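SAM-dependent methyltransferase (Thiobacillus denitrificans, PDB 5EPE) binds S-adenosyl-L-homocysteine in a Rossmann-like domain and probably transfers methyl groups from S-adenosylmethionine. Local coordinates at residues 53-57 with 58-62; 64-68 with 69-73; 145-149 with 150-154. All coordinates share one frame; numbering follows the deposited sequence.

Interaction 1 (53-57 with 58-62)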
loop_
_atom_site.group_PDB
_atom_site.type_symbol
_atom_site.label_atom_id
_atom_site.label_comp_id
_atom_site.label_asym_id
_atom_site.label_seq_id
_atom_site.Cartn_x
_atom_site.Cartn_y
_atom_site.Cartn_z
ATOM N N THR A 53 16.063 -47.088 -0.389
ATOM C CA THR A 53 14.633 -47.214 -0.099
ATOM C C THR A 53 13.813 -47.602 -1.317
ATOM O O THR A 53 12.884 -48.399 -1.192
ATOM C CB THR A 53 14.045 -45.960 0.548
ATOM O OG1 THR A 53 14.284 -44.799 -0.274
ATOM C CG2 THR A 53 14.636 -45.741 1.941
ATOM N N TRP A 54 14.174 -47.064 -2.501
ATOM C CA TRP A 54 13.523 -47.475 -3.757
ATOM C C TRP A 54 13.876 -48.911 -4.150
ATOM O O TRP A 54 13.047 -49.621 -4.703
ATOM C CB TRP A 54 13.846 -46.492 -4.885
ATOM C CG TRP A 54 13.246 -45.088 -4.649
ATOM C CD1 TRP A 54 12.504 -44.654 -3.575
ATOM C CD2 TRP A 54 13.432 -43.958 -5.476
ATOM N NE1 TRP A 54 12.198 -43.301 -3.704
ATOM C CE2 TRP A 54 12.765 -42.855 -4.860
ATOM C CE3 TRP A 54 14.097 -43.749 -6.681
ATOM C CZ2 TRP A 54 12.737 -41.580 -5.448
ATOM C CZ3 TRP A 54 14.059 -42.482 -7.255
ATOM C CH2 TRP A 54 13.376 -41.431 -6.644
ATOM N N ALA A 55 15.080 -49.354 -3.845
ATOM C CA ALA A 55 15.413 -50.765 -4.062
ATOM C C ALA A 55 14.463 -51.686 -3.232
ATOM O O ALA A 55 13.883 -52.642 -3.762
ATOM C CB ALA A 55 16.877 -51.005 -3.705
ATOM N N ARG A 56 14.313 -51.345 -1.954
ATOM C CA ARG A 56 13.484 -52.062 -0.994
ATOM C C ARG A 56 12.026 -52.001 -1.413
ATOM O O ARG A 56 11.325 -52.991 -1.357
ATOM C CB ARG A 56 13.599 -51.391 0.380
ATOM C CG ARG A 56 12.826 -52.087 1.506
ATOM C CD ARG A 56 12.844 -51.252 2.774
ATOM N NE ARG A 56 12.120 -49.988 2.546
ATOM C CZ ARG A 56 12.247 -48.880 3.276
ATOM N NH1 ARG A 56 13.059 -48.856 4.324
ATOM N NH2 ARG A 56 11.569 -47.774 2.951
ATOM N N ASP A 57 11.561 -50.828 -1.783
ATOM C CA ASP A 57 10.128 -50.650 -1.976
ATOM C C ASP A 57 9.646 -50.928 -3.412
ATOM O O ASP A 57 8.482 -51.284 -3.603
ATOM C CB ASP A 57 9.731 -49.234 -1.529
ATOM C CG ASP A 57 9.855 -49.046 -0.033
ATOM O OD1 ASP A 57 9.854 -50.073 0.694
ATOM O OD2 ASP A 57 9.958 -47.900 0.452
ATOM N N HIS A 58 10.503 -50.734 -4.409
ATOM C CA HIS A 58 10.105 -50.858 -5.810
ATOM C C HIS A 58 10.892 -51.885 -6.597
ATOM O O HIS A 58 10.544 -52.138 -7.738
ATOM C CB HIS A 58 10.183 -49.516 -6.518
ATOM C CG HIS A 58 9.272 -48.504 -5.919
ATOM N ND1 HIS A 58 7.914 -48.528 -6.136
ATOM C CD2 HIS A 58 9.502 -47.504 -5.041
ATOM C CE1 HIS A 58 7.345 -47.572 -5.429
ATOM N NE2 HIS A 58 8.287 -46.938 -4.753
ATOM N N GLY A 59 11.938 -52.457 -6.009
ATOM C CA GLY A 59 12.735 -53.466 -6.681
ATOM C C GLY A 59 13.654 -52.891 -7.756
ATOM O O GLY A 59 14.127 -53.625 -8.617
ATOM N N ILE A 60 13.969 -51.600 -7.702
ATOM C CA ILE A 60 14.939 -51.013 -8.659
ATOM C C ILE A 60 16.360 -51.471 -8.392
ATOM O O ILE A 60 16.658 -52.028 -7.313
ATOM C CB ILE A 60 14.879 -49.476 -8.735
ATOM C CG1 ILE A 60 15.316 -48.793 -7.430
ATOM C CG2 ILE A 60 13.459 -49.053 -9.120
ATOM C CD1 ILE A 60 16.820 -48.603 -7.268
ATOM N N VAL A 61 17.206 -51.267 -9.391
ATOM C CA VAL A 61 18.649 -51.456 -9.244
ATOM C C VAL A 61 19.334 -50.174 -9.639
ATOM O O VAL A 61 18.770 -49.353 -10.362
ATOM C CB VAL A 61 19.213 -52.628 -10.080
ATOM C CG1 VAL A 61 18.484 -53.937 -9.738
ATOM C CG2 VAL A 61 19.152 -52.372 -11.589
ATOM N N GLY A 62 20.541 -49.961 -9.140
ATOM C CA GLY A 62 21.237 -48.740 -9.506
ATOM C C GLY A 62 22.588 -48.476 -8.917
ATOM O O GLY A 62 23.122 -49.309 -8.165
#

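Interaction 2 (64-68 with 69-73). With SAH (S-adenosyl-L-homocysteine), chain B.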
loop_
_atom_site.group_PDB
_atom_site.type_symbol
_atom_site.label_atom_id
_atom_site.label_comp_id
_atom_site.label_asym_id
_atom_site.label_seq_id
_atom_site.Cartn_x
_atom_site.Cartn_y
_atom_site.Cartn_z
ATOM N N GLY A 64 25.071 -45.194 -7.233
ATOM C CA GLY A 64 25.185 -43.862 -6.625
ATOM C C GLY A 64 26.642 -43.460 -6.496
ATOM O O GLY A 64 27.465 -44.227 -5.952
ATOM N N ILE A 65 26.979 -42.289 -7.024
ATOM C CA ILE A 65 28.338 -41.765 -6.924
ATOM C C ILE A 65 28.339 -40.572 -6.000
ATOM O O ILE A 65 27.529 -39.625 -6.196
ATOM C CB ILE A 65 28.895 -41.244 -8.279
ATOM C CG1 ILE A 65 28.594 -42.147 -9.468
ATOM C CG2 ILE A 65 30.371 -40.958 -8.186
ATOM C CD1 ILE A 65 28.943 -43.576 -9.295
ATOM N N ASP A 66 29.242 -40.571 -5.027
ATOM C CA ASP A 66 29.335 -39.458 -4.112
ATOM C C ASP A 66 30.781 -39.183 -3.733
ATOM O O ASP A 66 31.594 -40.120 -3.532
ATOM C CB ASP A 66 28.489 -39.649 -2.853
ATOM C CG ASP A 66 28.199 -38.305 -2.137
ATOM O OD1 ASP A 66 27.188 -37.649 -2.503
ATOM O OD2 ASP A 66 28.987 -37.880 -1.214
ATOM N N LEU A 67 31.086 -37.889 -3.625
ATOM C CA LEU A 67 32.430 -37.433 -3.279
ATOM C C LEU A 67 32.791 -37.621 -1.790
ATOM O O LEU A 67 33.985 -37.641 -1.426
ATOM C CB LEU A 67 32.558 -35.942 -3.634
ATOM C CG LEU A 67 33.921 -35.286 -3.599
ATOM C CD1 LEU A 67 34.878 -36.084 -4.460
ATOM C CD2 LEU A 67 33.843 -33.829 -4.051
ATOM N N SER A 68 31.791 -37.709 -0.919
ATOM C CA SER A 68 32.062 -37.868 0.522
ATOM C C SER A 68 32.395 -39.331 0.866
ATOM O O SER A 68 31.630 -40.269 0.554
ATOM C CB SER A 68 30.835 -37.452 1.354
ATOM O OG SER A 68 31.051 -37.793 2.723
ATOM N N GLN A 69 33.500 -39.524 1.562
ATOM C CA GLN A 69 33.884 -40.853 1.992
ATOM C C GLN A 69 32.944 -41.348 3.067
ATOM O O GLN A 69 32.447 -42.474 3.013
ATOM C CB GLN A 69 35.329 -40.850 2.509
ATOM C CG GLN A 69 35.881 -42.255 2.590
ATOM C CD GLN A 69 37.356 -42.307 3.006
ATOM O OE1 GLN A 69 38.212 -41.619 2.432
ATOM N NE2 GLN A 69 37.656 -43.137 3.993
ATOM N N LEU A 70 32.682 -40.473 4.028
ATOM C CA LEU A 70 31.722 -40.766 5.110
ATOM C C LEU A 70 30.353 -41.191 4.551
ATOM O O LEU A 70 29.846 -42.269 4.894
ATOM C CB LEU A 70 31.576 -39.562 6.056
ATOM C CG LEU A 70 30.551 -39.778 7.204
ATOM C CD1 LEU A 70 30.932 -40.983 8.067
ATOM C CD2 LEU A 70 30.398 -38.530 8.055
ATOM N N PHE A 71 29.780 -40.355 3.689
ATOM C CA PHE A 71 28.420 -40.619 3.205
ATOM C C PHE A 71 28.380 -41.887 2.323
ATOM O O PHE A 71 27.424 -42.653 2.366
ATOM C CB PHE A 71 27.806 -39.433 2.435
ATOM C CG PHE A 71 27.764 -38.103 3.184
ATOM C CD1 PHE A 71 27.827 -38.016 4.587
ATOM C CD2 PHE A 71 27.617 -36.910 2.451
ATOM C CE1 PHE A 71 27.800 -36.784 5.233
ATOM C CE2 PHE A 71 27.570 -35.669 3.103
ATOM C CZ PHE A 71 27.683 -35.616 4.495
ATOM N N THR A 72 29.430 -42.136 1.553
ATOM C CA THR A 72 29.570 -43.404 0.831
ATOM C C THR A 72 29.545 -44.626 1.787
ATOM O O THR A 72 28.832 -45.609 1.531
ATOM C CB THR A 72 30.820 -43.435 -0.080
ATOM O OG1 THR A 72 30.695 -42.448 -1.118
ATOM C CG2 THR A 72 30.953 -44.805 -0.738
ATOM N N GLU A 73 30.294 -44.540 2.865
ATOM C CA GLU A 73 30.313 -45.623 3.864
ATOM C C GLU A 73 28.939 -45.833 4.487
ATOM O O GLU A 73 28.505 -46.983 4.665
ATOM C CB GLU A 73 31.339 -45.337 4.942
ATOM C CG GLU A 73 32.767 -45.417 4.422
ATOM C CD GLU A 73 33.801 -44.845 5.405
ATOM O OE1 GLU A 73 33.420 -44.209 6.433
ATOM O OE2 GLU A 73 35.017 -45.028 5.141
HETATM N N SAH B . 21.295 -36.547 -3.222
HETATM C CA SAH B . 21.729 -36.703 -1.783
HETATM C CB SAH B . 22.843 -35.726 -1.455
HETATM C CG SAH B . 22.552 -34.224 -1.626
HETATM S SD SAH B . 23.762 -33.182 -0.853
HETATM C C SAH B . 20.588 -36.542 -0.804
HETATM O O SAH B . 19.560 -35.931 -1.155
HETATM O OXT SAH B . 20.653 -37.002 0.356
HETATM C "C5'" SAH B . 25.049 -32.898 -2.103
HETATM C "C4'" SAH B . 25.935 -34.137 -2.255
HETATM O "O4'" SAH B . 26.835 -33.959 -3.358
HETATM C "C3'" SAH B . 26.799 -34.456 -1.021
HETATM O "O3'" SAH B . 26.517 -35.810 -0.620
HETATM C "C2'" SAH B . 28.249 -34.312 -1.493
HETATM O "O2'" SAH B . 29.111 -35.297 -0.942
HETATM C "C1'" SAH B . 28.092 -34.561 -2.968
HETATM N N9 SAH B . 29.092 -34.032 -3.909
HETATM C C8 SAH B . 29.619 -32.769 -3.930
HETATM N N7 SAH B . 30.425 -32.615 -4.957
HETATM C C5 SAH B . 30.404 -33.844 -5.625
HETATM C C6 SAH B . 31.068 -34.329 -6.783
HETATM N N6 SAH B . 31.905 -33.535 -7.487
HETATM N N1 SAH B . 30.832 -35.597 -7.205
HETATM C C2 SAH B . 29.991 -36.372 -6.479
HETATM N N3 SAH B . 29.332 -36.016 -5.357
HETATM C C4 SAH B . 29.577 -34.718 -4.981
HETATM O O HOH W 1 28.711 -43.262 -2.840
#

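Interaction 3 (145-149 with 150-154)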
loop_
_atom_site.group_PDB
_atom_site.type_symbol
_atom_site.label_atom_id
_atom_site.label_comp_id
_atom_site.label_asym_id
_atom_site.label_seq_id
_atom_site.Cartn_x
_atom_site.Cartn_y
_atom_site.Cartn_z
ATOM N N LYS A 145 8.640 -17.632 -2.063
ATOM C CA LYS A 145 8.203 -16.281 -2.386
ATOM C C LYS A 145 9.378 -15.410 -2.542
ATOM O O LYS A 145 10.450 -15.707 -2.101
ATOM C CB LYS A 145 7.223 -15.718 -1.350
ATOM C CG LYS A 145 7.768 -15.548 -0.009
ATOM C CD LYS A 145 6.599 -15.477 0.993
ATOM C CE LYS A 145 7.101 -14.974 2.317
ATOM N NZ LYS A 145 6.113 -15.290 3.394
ATOM N N LEU A 146 9.155 -14.289 -3.158
ATOM C CA LEU A 146 10.210 -13.462 -3.610
ATOM C C LEU A 146 10.791 -12.709 -2.422
ATOM O O LEU A 146 10.046 -12.105 -1.690
ATOM C CB LEU A 146 9.670 -12.514 -4.685
ATOM C CG LEU A 146 10.692 -12.007 -5.664
ATOM C CD1 LEU A 146 11.292 -13.146 -6.504
ATOM C CD2 LEU A 146 10.014 -11.002 -6.563
ATOM N N PRO A 147 12.100 -12.804 -2.189
ATOM C CA PRO A 147 12.624 -12.044 -1.066
ATOM C C PRO A 147 12.488 -10.569 -1.370
ATOM O O PRO A 147 12.469 -10.162 -2.538
ATOM C CB PRO A 147 14.098 -12.442 -0.960
ATOM C CG PRO A 147 14.295 -13.546 -1.923
ATOM C CD PRO A 147 13.112 -13.622 -2.855
ATOM N N THR A 148 12.332 -9.818 -0.294
ATOM C CA THR A 148 12.103 -8.399 -0.326
ATOM C C THR A 148 13.436 -7.666 -0.481
ATOM O O THR A 148 13.464 -6.530 -0.955
ATOM C CB THR A 148 11.346 -8.036 0.976
ATOM O OG1 THR A 148 11.900 -8.803 2.081
ATOM C CG2 THR A 148 9.843 -8.428 0.804
ATOM N N THR A 149 14.539 -8.332 -0.108
ATOM C CA THR A 149 15.898 -7.790 -0.254
ATOM C C THR A 149 16.907 -8.865 -0.684
ATOM O O THR A 149 16.739 -10.043 -0.329
ATOM C CB THR A 149 16.452 -7.206 1.089
ATOM O OG1 THR A 149 16.545 -8.257 2.068
ATOM C CG2 THR A 149 15.579 -6.099 1.628
ATOM N N GLU A 150 17.973 -8.413 -1.377
ATOM C CA GLU A 150 19.139 -9.252 -1.743
ATOM C C GLU A 150 19.770 -9.951 -0.494
ATOM O O GLU A 150 20.262 -11.089 -0.604
ATOM C CB GLU A 150 20.230 -8.457 -2.526
ATOM C CG GLU A 150 19.802 -7.772 -3.864
ATOM C CD GLU A 150 19.669 -8.714 -5.106
ATOM O OE1 GLU A 150 20.612 -9.480 -5.391
ATOM O OE2 GLU A 150 18.648 -8.678 -5.841
ATOM N N ALA A 151 19.720 -9.294 0.674
ATOM C CA ALA A 151 20.244 -9.871 1.921
ATOM C C ALA A 151 19.552 -11.169 2.309
ATOM O O ALA A 151 20.186 -12.104 2.774
ATOM C CB ALA A 151 20.162 -8.864 3.072
ATOM N N VAL A 152 18.243 -11.248 2.123
ATOM C CA VAL A 152 17.537 -12.552 2.356
ATOM C C VAL A 152 18.126 -13.665 1.404
ATOM O O VAL A 152 18.355 -14.838 1.813
ATOM C CB VAL A 152 15.983 -12.436 2.155
ATOM C CG1 VAL A 152 15.332 -13.834 2.177
ATOM C CG2 VAL A 152 15.342 -11.451 3.155
ATOM N N ALA A 153 18.390 -13.261 0.154
ATOM C CA ALA A 153 19.017 -14.158 -0.854
ATOM C C ALA A 153 20.391 -14.673 -0.392
ATOM O O ALA A 153 20.637 -15.897 -0.395
ATOM C CB ALA A 153 19.100 -13.492 -2.216
ATOM N N LYS A 154 21.237 -13.766 0.080
ATOM C CA LYS A 154 22.548 -14.147 0.624
ATOM C C LYS A 154 22.466 -14.977 1.934
ATOM O O LYS A 154 23.345 -15.783 2.226
ATOM C CB LYS A 154 23.395 -12.906 0.839
ATOM C CG LYS A 154 23.689 -12.127 -0.447
ATOM C CD LYS A 154 24.607 -10.962 -0.099
ATOM C CE LYS A 154 24.714 -9.950 -1.225
ATOM N NZ LYS A 154 25.227 -10.600 -2.458
#

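Interaction 1 (53-57 with 58-62)
The imidazole of His58 turns an edge toward the face of the Trp54 indole in an offset edge-to-face pair, its centroid 5.9 Å from that of the indole's five-membered ring and the two planes at 82°. The peptide carbon of Asp57 lies over one face of the same imidazole, with Asp57 C 3.5 Å from His58 CG. This is the end of the helix in a beta-alpha-beta unit of the Rossmann-like fold, where helix 49-58 gives way to strand 61-66. His58 CG stands anti to its own carbonyl carbon (chi1 -61°), which sends the ring back along the helix to the indole. At the rim of Trp54, NE1 donates to Leu25 O in helix 22-31, which should restrain the indole's rotation.

On the exposed flank, Arg56 grips Asp57 side-on with two nitrogens. NE meets OD1 from above the carboxylate plane, while Arg56 NH2 reaches Asp57 OD2 at 3.0 Å on its syn side, tilted from that plane; both acceptors lie in the guanidinium plane.

The last helical turn closes with His58 N to Trp54 O and Gly59 N to Ala55 O. Gly59, with phi at 75°, then swings the chain toward the sheet, and Ala55 O also accepts from Gln87 NE2. Ile60 packs its side chain against this turn, bringing its CG1 to 3.7 Å from Trp54 CB and 3.6 Å from Ala55 N.

Interaction 2 (64-68 with 69-73)
Ser68 OG takes the N-H of Phe71 almost head-on, at 3.0 Å and 173°, and so caps helix 69-82; a chi1 of 172°, with OG opposite the backbone N, puts it in place, and OG is also hydrogen-bonded to Asn8 OD1 of helix 5-11. This N-cap follows strand 61-66 at the point where the acidic residue ending the second strand of a Rossmann-like methyltransferase holds the ribose of its cofactor. Packing is close here: Ser68 OG also sits 3.3 Å above one face of the Phe71 ring, offset toward the rim, while O3' of S-adenosyl-L-homocysteine comes to the ring's edge near its plane. On the pocket side, Asp66 divides its carboxylate between the two ribose hydroxyls, O3' donating to OD1 at 2.7 Å and O2' to OD2 at 2.6 Å. Its OD2 is also met on the anti side by Ser68 N, at 2.8 Å, closing an Asx turn, and OD1 accepts from Gly46 N. With several donors gathered round it, the carboxylate is probably stabilised as an anion.

The outer side of the helix is looser. Gln69 is exposed, and its NE2 makes a weak bond of 3.4 Å to Glu73 OE2.

Thr72 binds the helix start a second time, since its N and OG1 reach Ser68 O from opposite faces of the carbonyl plane. A water in turn donates to Thr72 OG1 at 2.8 Å.

Interaction 3 (145-149 with 150-154)
Glu150 opens the helix directly after Thr149, the residue that caps it. The bond from its CA to its CB points away from the preceding loop; the chain then bends at chi2, and OE1 accepts from Ile161 N, linking this helix start to the loop beyond it.

Ala151 comes next, presenting its methyl to the threonine hydroxyl, with CB 3.8 Å from Thr149 OG1.

Val152 meets both Thr149 and Pro147. Its N-H is shared between two acceptors of Thr149, the backbone O at 3.1 Å and the hydroxyl OG1 at 3.4 Å, and both bonds are weak: the first is strongly bent, at 127°, and the second is long but straighter, at 157°. The arrangement is an N-cap, in which Thr149 closes the start of helix 150-155 after the loop that leaves strand 134-143. The threonine hydroxyl is placed for this by a chi1 of 62°, which sets OG1 between the backbone N and the carbonyl carbon and leaves CG2 anti to that carbon. The side chains of Thr149 and Val152 cross at about a right angle, bringing Val152 CG2 to 3.6 Å from Thr149 OG1. The other branch of the valine, CG1, and its CB lie against the Pro147 ring, the CB atoms of Val152 and Pro147 3.6 Å apart. Helix 216-237 borders the same valine through Asn233 and Tyr237.

Ala153, buried, touches Ile161, as Pro147 does. Lys154 then closes the first full turn, its N donating to Glu150 O at 2.9 Å, while its NZ reaches Asn159 O.

Overall arrangement
Interactions 1 and 2 are consecutive along the chain and share strand 61-66: the first brings the chain from helix 49-58 into the strand, the second takes it out into helix 69-82. Their centres are 19 Å apart, and of the three only interaction 2 touches the bound S-adenosyl-L-homocysteine. In interaction 1, the side chain of Trp54 is about 10 Å from the bound S-adenosyl-L-homocysteine. The pocket is completed by residues such as His17, which stacks on Phe71, and by Asn18, Asp94 and Ala95. Interaction 3 lies across the chain's centre from both, 39 Å centre to centre from interaction 1 and 33 Å from interaction 2, away from the ligand. There Thr149 packs against Thr149 of two neighbouring subunits.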